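Local atomic coordinates of seryl-tRNA synthetase (PDB entry 2DQ0), a protein that probably catalyses the ATP-dependent attachment of serine to tRNA(Ser), and also to tRNA(Sec), as a homodimeric class II aminoacyl-tRNA synthetase. Residues A[170-175]-A[186-191]; A[425-430]-A[442-447]. All coordinates share one frame; numbering follows the deposited sequence.

Contact 1 of 2, residues A[170-175]-A[186-191]; sequences GGADFA and YYLLNE. With SO4 (sulfate ion), chain F.
Gly170 O lies 3.8 Å from Leu189 CB. Gly170 closes helix 162-168 in a Schellman motif. Gly171 O then accepts the N-H of Leu189, N to O 2.8 Å. That donor sits well above the carbonyl plane. Ala172 and Leu188 form a non-hydrogen-bonded pair, and Ala172 CA lies 3.3 Å from Tyr187 O in a CA-H...O contact. Asp173 and Tyr187 form the hydrogen-bonded pair. Asp173 N gives to Tyr187 O at 3.0 Å, and Tyr187 N gives to Asp173 O at 3.2 Å. These paired backbone groups satisfy each other, while the Tyr187 side chain reaches the second subunit, where its OH is hydrogen-bonded to Pro256 O. Asp173 O also lies at the edge of the Tyr187 ring, in its plane. The Asp173 carboxylate forms a salt bridge with Arg176 and caps a backbone N at the start of helix 175-180. Phe174 CB points away from 186-191, but the ring turns back and CE2 packs against Tyr186 CB at 3.8 Å, the two side chains crossing obliquely. Phe174 N donates to O4 of a sulfate, probably from the crystallisation liquor. Tyr186 OH is hydrogen-bonded to Gln301 O, and its side chain touches Val299, a predicted ATP-binding residue. The arrangement is a short two-stranded antiparallel sheet beside the class II catalytic site, extended across the dimer interface by a strand of the second subunit.

Contact 2 of 2, residues A[425-430]-A[442-447]; sequences DGTVRI and EIVPVE
A short antiparallel pair of strands brings the last modelled part of the chain back against the segment that follows helix 410-420. Val428 and Ile443 are its hydrogen-bonded pair. Val428 N gives to Ile443 O at 2.9 Å, and Ile443 N gives to Val428 O at 2.7 Å. Arg429 and Glu442 form the next, non-hydrogen-bonded pair. Ile430 CG2 packs on Glu442 CA at 3.6 Å. At the other end, Thr427 CA makes a CA-H...O contact with Ile443 O. Thr427 has CG2 anti to the backbone N, and this methyl lies 4.1 Å from Glu442 CD. OG1 is anti to the carbonyl carbon (chi1 -59°) and meets Pro445 CD at 3.5 Å. The same OG1 donates to Asp425 OD2 at 2.8 Å. Thr427 N reaches that oxygen too, at 2.7 Å, which makes an Asx turn. Both donors come from one face of the carboxylate plane. An alanine in place of Thr427 would probably leave Asp425 OD2 with only the backbone N of this pair of donors and open a gap beside Glu442 and Pro445. The two bonds on one oxygen are likely to hold the Asp425 carboxylate in place and to stabilise its negative charge.

Overall arrangement
Both contacts are short two-stranded antiparallel pairs, and both are only partly buried. Contact 1 lies nearer the bound seryl-adenylate analogue and continues into the second subunit. Contact 2 is away from the annotated sites, and no other protein chain of the assembly touches it. It has more exposed residues than contact 1. Their centres are about 15 Å apart, and the two meet where Glu191 CG packs on Ile443 CG2 at 3.3 Å. Helix 190-209 serves both, since Glu191, in its first turn, belongs to contact 1 and Glu191 and Ile192 touch Ile443. Tyrosine hydroxyls link contact 1 to more distant parts, whereas contact 2 adds to its backbone bonds a local Asx turn and aliphatic packing.

Contact 1 of 2, residues A[170-175]-A[186-191]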
# COMPACT_ATOMS: atom_id res chain seq x y z
N GLY A 170 -9.95 -3.74 -23.29
CA GLY A 170 -10.23 -2.51 -22.58
C GLY A 170 -10.03 -2.65 -21.08
O GLY A 170 -10.73 -2.00 -20.29
N GLY A 171 -9.05 -3.48 -20.68
CA GLY A 171 -8.83 -3.74 -19.27
C GLY A 171 -7.70 -3.07 -18.53
O GLY A 171 -7.46 -3.37 -17.36
N ALA A 172 -7.00 -2.16 -19.18
CA ALA A 172 -5.90 -1.47 -18.52
C ALA A 172 -5.55 -0.17 -19.22
O ALA A 172 -5.92 0.07 -20.37
CB ALA A 172 -4.68 -2.36 -18.48
N ASP A 173 -4.86 0.70 -18.50
CA ASP A 173 -4.40 1.94 -19.09
C ASP A 173 -3.01 2.09 -18.47
O ASP A 173 -2.86 2.32 -17.27
CB ASP A 173 -5.32 3.12 -18.73
CG ASP A 173 -4.89 4.44 -19.41
OD1 ASP A 173 -3.70 4.63 -19.76
OD2 ASP A 173 -5.77 5.31 -19.57
N PHE A 174 -2.01 1.89 -19.32
CA PHE A 174 -0.64 1.98 -18.91
C PHE A 174 -0.09 3.39 -19.03
O PHE A 174 0.55 3.92 -18.12
CB PHE A 174 0.20 1.00 -19.73
CG PHE A 174 -0.03 -0.44 -19.37
CD1 PHE A 174 -0.79 -1.26 -20.19
CD2 PHE A 174 0.50 -0.97 -18.19
CE1 PHE A 174 -1.01 -2.60 -19.84
CE2 PHE A 174 0.28 -2.30 -17.84
CZ PHE A 174 -0.48 -3.11 -18.66
N ALA A 175 -0.38 4.00 -20.16
CA ALA A 175 0.14 5.33 -20.41
C ALA A 175 -0.23 6.32 -19.33
O ALA A 175 0.60 7.10 -18.90
CB ALA A 175 -0.30 5.83 -21.80
N TYR A 186 0.23 0.80 -13.10
CA TYR A 186 -0.85 0.72 -14.06
C TYR A 186 -2.22 1.04 -13.44
O TYR A 186 -2.35 1.06 -12.22
CB TYR A 186 -0.93 -0.70 -14.58
CG TYR A 186 -0.99 -1.67 -13.43
CD1 TYR A 186 0.18 -2.20 -12.90
CD2 TYR A 186 -2.21 -1.97 -12.80
CE1 TYR A 186 0.15 -2.99 -11.76
CE2 TYR A 186 -2.25 -2.78 -11.65
CZ TYR A 186 -1.05 -3.29 -11.14
OH TYR A 186 -1.03 -4.11 -10.04
N TYR A 187 -3.21 1.30 -14.30
CA TYR A 187 -4.59 1.46 -13.85
C TYR A 187 -5.16 0.18 -14.46
O TYR A 187 -4.89 -0.13 -15.63
CB TYR A 187 -5.35 2.65 -14.49
CG TYR A 187 -5.02 4.02 -13.96
CD1 TYR A 187 -3.90 4.72 -14.44
CD2 TYR A 187 -5.81 4.63 -12.98
CE1 TYR A 187 -3.58 5.97 -13.96
CE2 TYR A 187 -5.50 5.89 -12.49
CZ TYR A 187 -4.38 6.55 -12.99
OH TYR A 187 -4.05 7.81 -12.54
N LEU A 188 -5.92 -0.57 -13.68
CA LEU A 188 -6.56 -1.78 -14.17
C LEU A 188 -8.05 -1.36 -14.30
O LEU A 188 -8.59 -0.64 -13.44
CB LEU A 188 -6.36 -2.89 -13.16
CG LEU A 188 -5.71 -4.20 -13.58
CD1 LEU A 188 -4.43 -3.99 -14.40
CD2 LEU A 188 -5.43 -4.96 -12.30
N LEU A 189 -8.70 -1.80 -15.38
CA LEU A 189 -10.09 -1.41 -15.65
C LEU A 189 -11.10 -2.52 -15.89
O LEU A 189 -10.74 -3.68 -16.13
CB LEU A 189 -10.13 -0.48 -16.87
CG LEU A 189 -9.13 0.68 -16.93
CD1 LEU A 189 -9.00 1.14 -18.37
CD2 LEU A 189 -9.58 1.84 -16.05
N ASN A 190 -12.37 -2.13 -15.80
CA ASN A 190 -13.52 -2.99 -16.03
C ASN A 190 -13.50 -4.43 -15.52
O ASN A 190 -13.21 -4.68 -14.34
CB ASN A 190 -13.84 -3.00 -17.52
CG ASN A 190 -13.99 -1.61 -18.05
OD1 ASN A 190 -13.23 -1.18 -18.90
ND2 ASN A 190 -14.97 -0.88 -17.53
N GLU A 191 -13.80 -5.37 -16.40
CA GLU A 191 -13.88 -6.75 -15.98
C GLU A 191 -12.58 -7.26 -15.38
O GLU A 191 -12.60 -8.15 -14.53
CB GLU A 191 -14.39 -7.64 -17.11
CG GLU A 191 -14.09 -7.10 -18.48
CD GLU A 191 -15.13 -6.13 -18.99
OE1 GLU A 191 -14.75 -5.03 -19.43
OE2 GLU A 191 -16.33 -6.47 -18.98
S SO4 F . -1.95 2.03 -22.90
O1 SO4 F . -0.49 1.81 -22.90
O2 SO4 F . -2.53 1.45 -24.13
O3 SO4 F . -2.24 3.48 -22.84
O4 SO4 F . -2.55 1.37 -21.73

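Contact 2 of 2, residues A[425-430]-A[442-447]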
# COMPACT_ATOMS: atom_id res chain seq x y z
N ASP A 425 -10.16 -14.07 -31.86
CA ASP A 425 -10.63 -12.70 -31.88
C ASP A 425 -10.25 -11.85 -30.67
O ASP A 425 -10.52 -10.64 -30.67
CB ASP A 425 -12.15 -12.67 -32.04
CG ASP A 425 -12.87 -13.35 -30.90
OD1 ASP A 425 -14.08 -13.61 -31.02
OD2 ASP A 425 -12.21 -13.63 -29.87
N GLY A 426 -9.64 -12.46 -29.65
CA GLY A 426 -9.25 -11.70 -28.46
C GLY A 426 -10.15 -12.00 -27.26
O GLY A 426 -9.80 -11.72 -26.12
N THR A 427 -11.31 -12.56 -27.54
CA THR A 427 -12.23 -12.93 -26.49
C THR A 427 -11.50 -13.86 -25.55
O THR A 427 -10.79 -14.77 -25.98
CB THR A 427 -13.41 -13.69 -27.03
OG1 THR A 427 -14.08 -12.87 -28.00
CG2 THR A 427 -14.36 -14.06 -25.91
N VAL A 428 -11.68 -13.63 -24.26
CA VAL A 428 -11.03 -14.45 -23.26
C VAL A 428 -12.08 -15.12 -22.42
O VAL A 428 -12.90 -14.47 -21.80
CB VAL A 428 -10.11 -13.59 -22.40
CG1 VAL A 428 -9.75 -14.33 -21.11
CG2 VAL A 428 -8.86 -13.26 -23.18
N ARG A 429 -12.06 -16.45 -22.42
CA ARG A 429 -13.03 -17.21 -21.64
C ARG A 429 -12.51 -17.33 -20.23
O ARG A 429 -11.32 -17.52 -20.02
CB ARG A 429 -13.25 -18.59 -22.27
CG ARG A 429 -13.92 -18.51 -23.64
CD ARG A 429 -14.17 -19.86 -24.26
NE ARG A 429 -15.52 -20.35 -23.98
CZ ARG A 429 -15.99 -21.53 -24.39
NH1 ARG A 429 -17.23 -21.89 -24.09
NH2 ARG A 429 -15.22 -22.34 -25.10
N ILE A 430 -13.39 -17.17 -19.25
CA ILE A 430 -12.92 -17.28 -17.88
C ILE A 430 -13.33 -18.64 -17.32
O ILE A 430 -14.45 -19.08 -17.51
CB ILE A 430 -13.39 -16.04 -16.99
CG1 ILE A 430 -14.42 -16.46 -15.98
CG2 ILE A 430 -13.90 -14.91 -17.85
CD1 ILE A 430 -13.77 -16.90 -14.72
N GLU A 442 -17.00 -14.71 -19.87
CA GLU A 442 -15.93 -14.40 -20.79
C GLU A 442 -15.79 -12.89 -20.89
O GLU A 442 -16.63 -12.14 -20.39
CB GLU A 442 -16.26 -14.96 -22.18
CG GLU A 442 -17.65 -14.57 -22.68
CD GLU A 442 -17.89 -14.98 -24.13
OE1 GLU A 442 -17.55 -16.13 -24.50
OE2 GLU A 442 -18.42 -14.14 -24.90
N ILE A 443 -14.70 -12.44 -21.50
CA ILE A 443 -14.51 -11.01 -21.68
C ILE A 443 -14.32 -10.80 -23.16
O ILE A 443 -13.41 -11.36 -23.76
CB ILE A 443 -13.27 -10.48 -20.90
CG1 ILE A 443 -13.37 -10.87 -19.42
CG2 ILE A 443 -13.21 -8.95 -21.06
CD1 ILE A 443 -12.14 -10.61 -18.61
N VAL A 444 -15.19 -10.00 -23.76
CA VAL A 444 -15.10 -9.74 -25.19
C VAL A 444 -14.43 -8.42 -25.52
O VAL A 444 -14.45 -7.47 -24.74
CB VAL A 444 -16.51 -9.80 -25.85
CG1 VAL A 444 -17.24 -11.04 -25.38
CG2 VAL A 444 -17.33 -8.55 -25.52
N PRO A 445 -13.81 -8.36 -26.70
CA PRO A 445 -13.14 -7.13 -27.12
C PRO A 445 -14.14 -5.99 -27.24
O PRO A 445 -15.31 -6.23 -27.49
CB PRO A 445 -12.52 -7.50 -28.46
CG PRO A 445 -13.33 -8.61 -28.93
CD PRO A 445 -13.60 -9.42 -27.69
N VAL A 446 -13.65 -4.77 -27.04
CA VAL A 446 -14.50 -3.60 -27.14
C VAL A 446 -14.36 -3.08 -28.56
O VAL A 446 -13.41 -3.42 -29.25
CB VAL A 446 -14.08 -2.51 -26.10
CG1 VAL A 446 -13.99 -3.14 -24.74
CG2 VAL A 446 -12.75 -1.89 -26.43
N GLU A 447 -15.32 -2.26 -28.99
CA GLU A 447 -15.27 -1.71 -30.34
C GLU A 447 -16.01 -0.38 -30.46
O GLU A 447 -15.42 0.52 -31.10
CB GLU A 447 -15.86 -2.71 -31.34
CG GLU A 447 -15.03 -3.96 -31.52
CD GLU A 447 -15.86 -5.13 -31.98
OE1 GLU A 447 -16.56 -4.98 -33.01
OE2 GLU A 447 -15.83 -6.19 -31.32